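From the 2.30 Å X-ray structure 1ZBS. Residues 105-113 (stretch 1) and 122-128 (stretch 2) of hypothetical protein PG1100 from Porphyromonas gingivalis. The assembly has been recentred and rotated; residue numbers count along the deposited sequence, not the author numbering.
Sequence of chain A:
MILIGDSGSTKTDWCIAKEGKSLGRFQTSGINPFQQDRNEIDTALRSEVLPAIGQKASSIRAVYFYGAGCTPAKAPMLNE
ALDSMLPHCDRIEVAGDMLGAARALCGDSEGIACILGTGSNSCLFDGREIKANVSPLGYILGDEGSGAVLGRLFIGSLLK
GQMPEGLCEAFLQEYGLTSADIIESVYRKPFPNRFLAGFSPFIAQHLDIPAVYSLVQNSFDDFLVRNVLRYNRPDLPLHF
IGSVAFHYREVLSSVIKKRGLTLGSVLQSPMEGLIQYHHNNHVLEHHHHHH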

# COMPACT_ATOMS: atom_id res chain seq x y z
N LEU A 105 22.48 20.27 1.20
CA LEU A 105 22.74 20.05 2.62
C LEU A 105 24.19 19.78 2.97
O LEU A 105 24.70 20.26 3.98
CB LEU A 105 21.89 18.88 3.12
CG LEU A 105 20.38 19.02 3.07
CD1 LEU A 105 19.71 17.70 3.41
CD2 LEU A 105 19.94 20.11 4.02
N CYS A 106 24.85 18.99 2.13
CA CYS A 106 26.24 18.63 2.37
C CYS A 106 27.22 19.60 1.75
O CYS A 106 28.32 19.80 2.26
CB CYS A 106 26.49 17.22 1.85
SG CYS A 106 25.49 15.99 2.68
N GLY A 107 26.82 20.21 0.64
CA GLY A 107 27.67 21.16 -0.04
C GLY A 107 28.77 20.48 -0.83
O GLY A 107 28.58 20.15 -2.01
N ASP A 108 29.91 20.27 -0.20
CA ASP A 108 31.02 19.64 -0.89
C ASP A 108 31.74 18.67 0.04
O ASP A 108 32.87 18.24 -0.24
CB ASP A 108 31.99 20.71 -1.38
CG ASP A 108 32.46 21.62 -0.26
OD1 ASP A 108 33.16 21.12 0.65
OD2 ASP A 108 32.13 22.83 -0.28
N SER A 109 31.08 18.31 1.13
CA SER A 109 31.66 17.40 2.11
C SER A 109 30.90 16.08 2.19
O SER A 109 29.74 15.99 1.77
CB SER A 109 31.68 18.06 3.48
OG SER A 109 30.37 18.46 3.86
N GLU A 110 31.55 15.07 2.76
CA GLU A 110 30.98 13.73 2.93
C GLU A 110 29.83 13.75 3.94
O GLU A 110 29.85 14.52 4.90
CB GLU A 110 32.10 12.78 3.39
CG GLU A 110 31.63 11.36 3.70
CD GLU A 110 32.75 10.47 4.23
OE1 GLU A 110 33.49 10.91 5.15
OE2 GLU A 110 32.88 9.33 3.74
N GLY A 111 28.83 12.90 3.73
CA GLY A 111 27.70 12.85 4.65
C GLY A 111 26.51 12.05 4.16
O GLY A 111 26.53 11.48 3.07
N ILE A 112 25.46 12.00 4.98
CA ILE A 112 24.25 11.27 4.64
C ILE A 112 23.12 12.27 4.46
O ILE A 112 22.82 13.05 5.37
CB ILE A 112 23.85 10.28 5.74
CG1 ILE A 112 24.92 9.19 5.86
CG2 ILE A 112 22.49 9.66 5.43
CD1 ILE A 112 24.77 8.30 7.08
N ALA A 113 22.51 12.25 3.28
CA ALA A 113 21.41 13.16 2.96
C ALA A 113 20.10 12.40 2.84
O ALA A 113 20.01 11.38 2.15
CB ALA A 113 21.71 13.90 1.65
N SER A 122 17.15 8.29 0.81
CA SER A 122 18.41 8.50 1.51
C SER A 122 19.58 8.15 0.59
O SER A 122 19.40 7.46 -0.41
CB SER A 122 18.50 7.66 2.80
OG SER A 122 18.62 6.28 2.54
N CYS A 123 20.76 8.65 0.94
CA CYS A 123 21.96 8.38 0.17
C CYS A 123 23.20 8.72 0.98
O CYS A 123 23.17 9.57 1.88
CB CYS A 123 21.98 9.21 -1.11
SG CYS A 123 22.33 10.97 -0.81
N LEU A 124 24.30 8.06 0.65
CA LEU A 124 25.56 8.33 1.31
C LEU A 124 26.25 9.23 0.29
O LEU A 124 26.39 8.84 -0.88
CB LEU A 124 26.35 7.04 1.51
CG LEU A 124 27.29 6.91 2.72
CD1 LEU A 124 28.43 5.97 2.32
CD2 LEU A 124 27.85 8.26 3.14
N PHE A 125 26.65 10.42 0.71
CA PHE A 125 27.33 11.39 -0.17
C PHE A 125 28.80 11.43 0.21
O PHE A 125 29.13 11.46 1.39
CB PHE A 125 26.72 12.79 0.03
CG PHE A 125 27.05 13.76 -1.07
CD1 PHE A 125 27.45 15.06 -0.78
CD2 PHE A 125 26.95 13.38 -2.41
CE1 PHE A 125 27.73 15.97 -1.80
CE2 PHE A 125 27.23 14.28 -3.44
CZ PHE A 125 27.62 15.58 -3.13
N ASP A 126 29.71 11.42 -0.77
CA ASP A 126 31.14 11.46 -0.45
C ASP A 126 31.69 12.86 -0.61
O ASP A 126 32.88 13.10 -0.43
CB ASP A 126 31.94 10.48 -1.32
CG ASP A 126 32.12 10.95 -2.76
OD1 ASP A 126 32.63 10.14 -3.57
OD2 ASP A 126 31.78 12.12 -3.10
N GLY A 127 30.80 13.80 -0.94
CA GLY A 127 31.22 15.17 -1.10
C GLY A 127 31.10 15.69 -2.52
O GLY A 127 31.09 16.89 -2.72
N ARG A 128 31.03 14.81 -3.50
CA ARG A 128 30.90 15.28 -4.88
C ARG A 128 29.83 14.48 -5.59
O ARG A 128 29.12 14.99 -6.46
CB ARG A 128 32.24 15.16 -5.63
CG ARG A 128 32.50 16.31 -6.63
CD ARG A 128 33.68 17.20 -6.19
NE ARG A 128 33.75 18.51 -6.86
CZ ARG A 128 32.85 19.49 -6.70
NH1 ARG A 128 32.99 20.64 -7.36
NH2 ARG A 128 31.82 19.32 -5.88
O HOH W 1 29.65 18.60 -3.70

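Contact between residues 105-113 and 122-128 of hypothetical protein PG1100, an antiparallel strand pairing preceded, along stretch 1, by a loop that is held by CA-H...O contacts and a water bridge. Cys 106 points toward the second stretch and packs CB against CD1 of Phe 125 at 3.5 Å; its SG lies obliquely, 5.3 Å from that ring's centroid. Gly 107 leaves the helix with positive phi, a conformation that favours glycine, and its O lies near the plane of the Phe 125 ring, at the edge. Water 1 donates to Gly 107 O (2.5 Å) and to Gly 127 O (2.4 Å), joining two carbonyls that cannot bond each other directly. Asp 108 turns its side chain away overall, but its CA makes a CA-H...O contact with Gly 127 O (3.3 Å). Ser 109 also points away; its OG donates to Cys 106 O (2.9 Å), bracing the turn, while its O receives a CA-H...O contact from Gly 127 CA (3.3 Å). This close passage suits glycine at 127, where a CB would clash with Asp 108 O. Glu 110 CA approaches Phe 125 O at 3.3 Å, leading into the regular pairing. Gly 111 and Phe 125 form a hydrogen-bonded pair: Gly 111 N donates to Phe 125 O (2.8 Å) and Phe 125 N to Gly 111 O (2.6 Å), both nearly straight. A CB on Gly 111 would be crowded by Cys 106 SG. Ile 112 faces Leu 124 in a non-hydrogen-bonded pair, their side chains sharing one face of the sheet, with CG1 of Ile 112 4.1 Å from CD2 of Leu 124. On the other face, Ala 113 CB meets Cys 123 SG at 3.9 Å; Ala 113 N donates to Cys 123 O (3.1 Å), whereas the return bond from Cys 123 N to Ala 113 O (3.1 Å) is bent and weak.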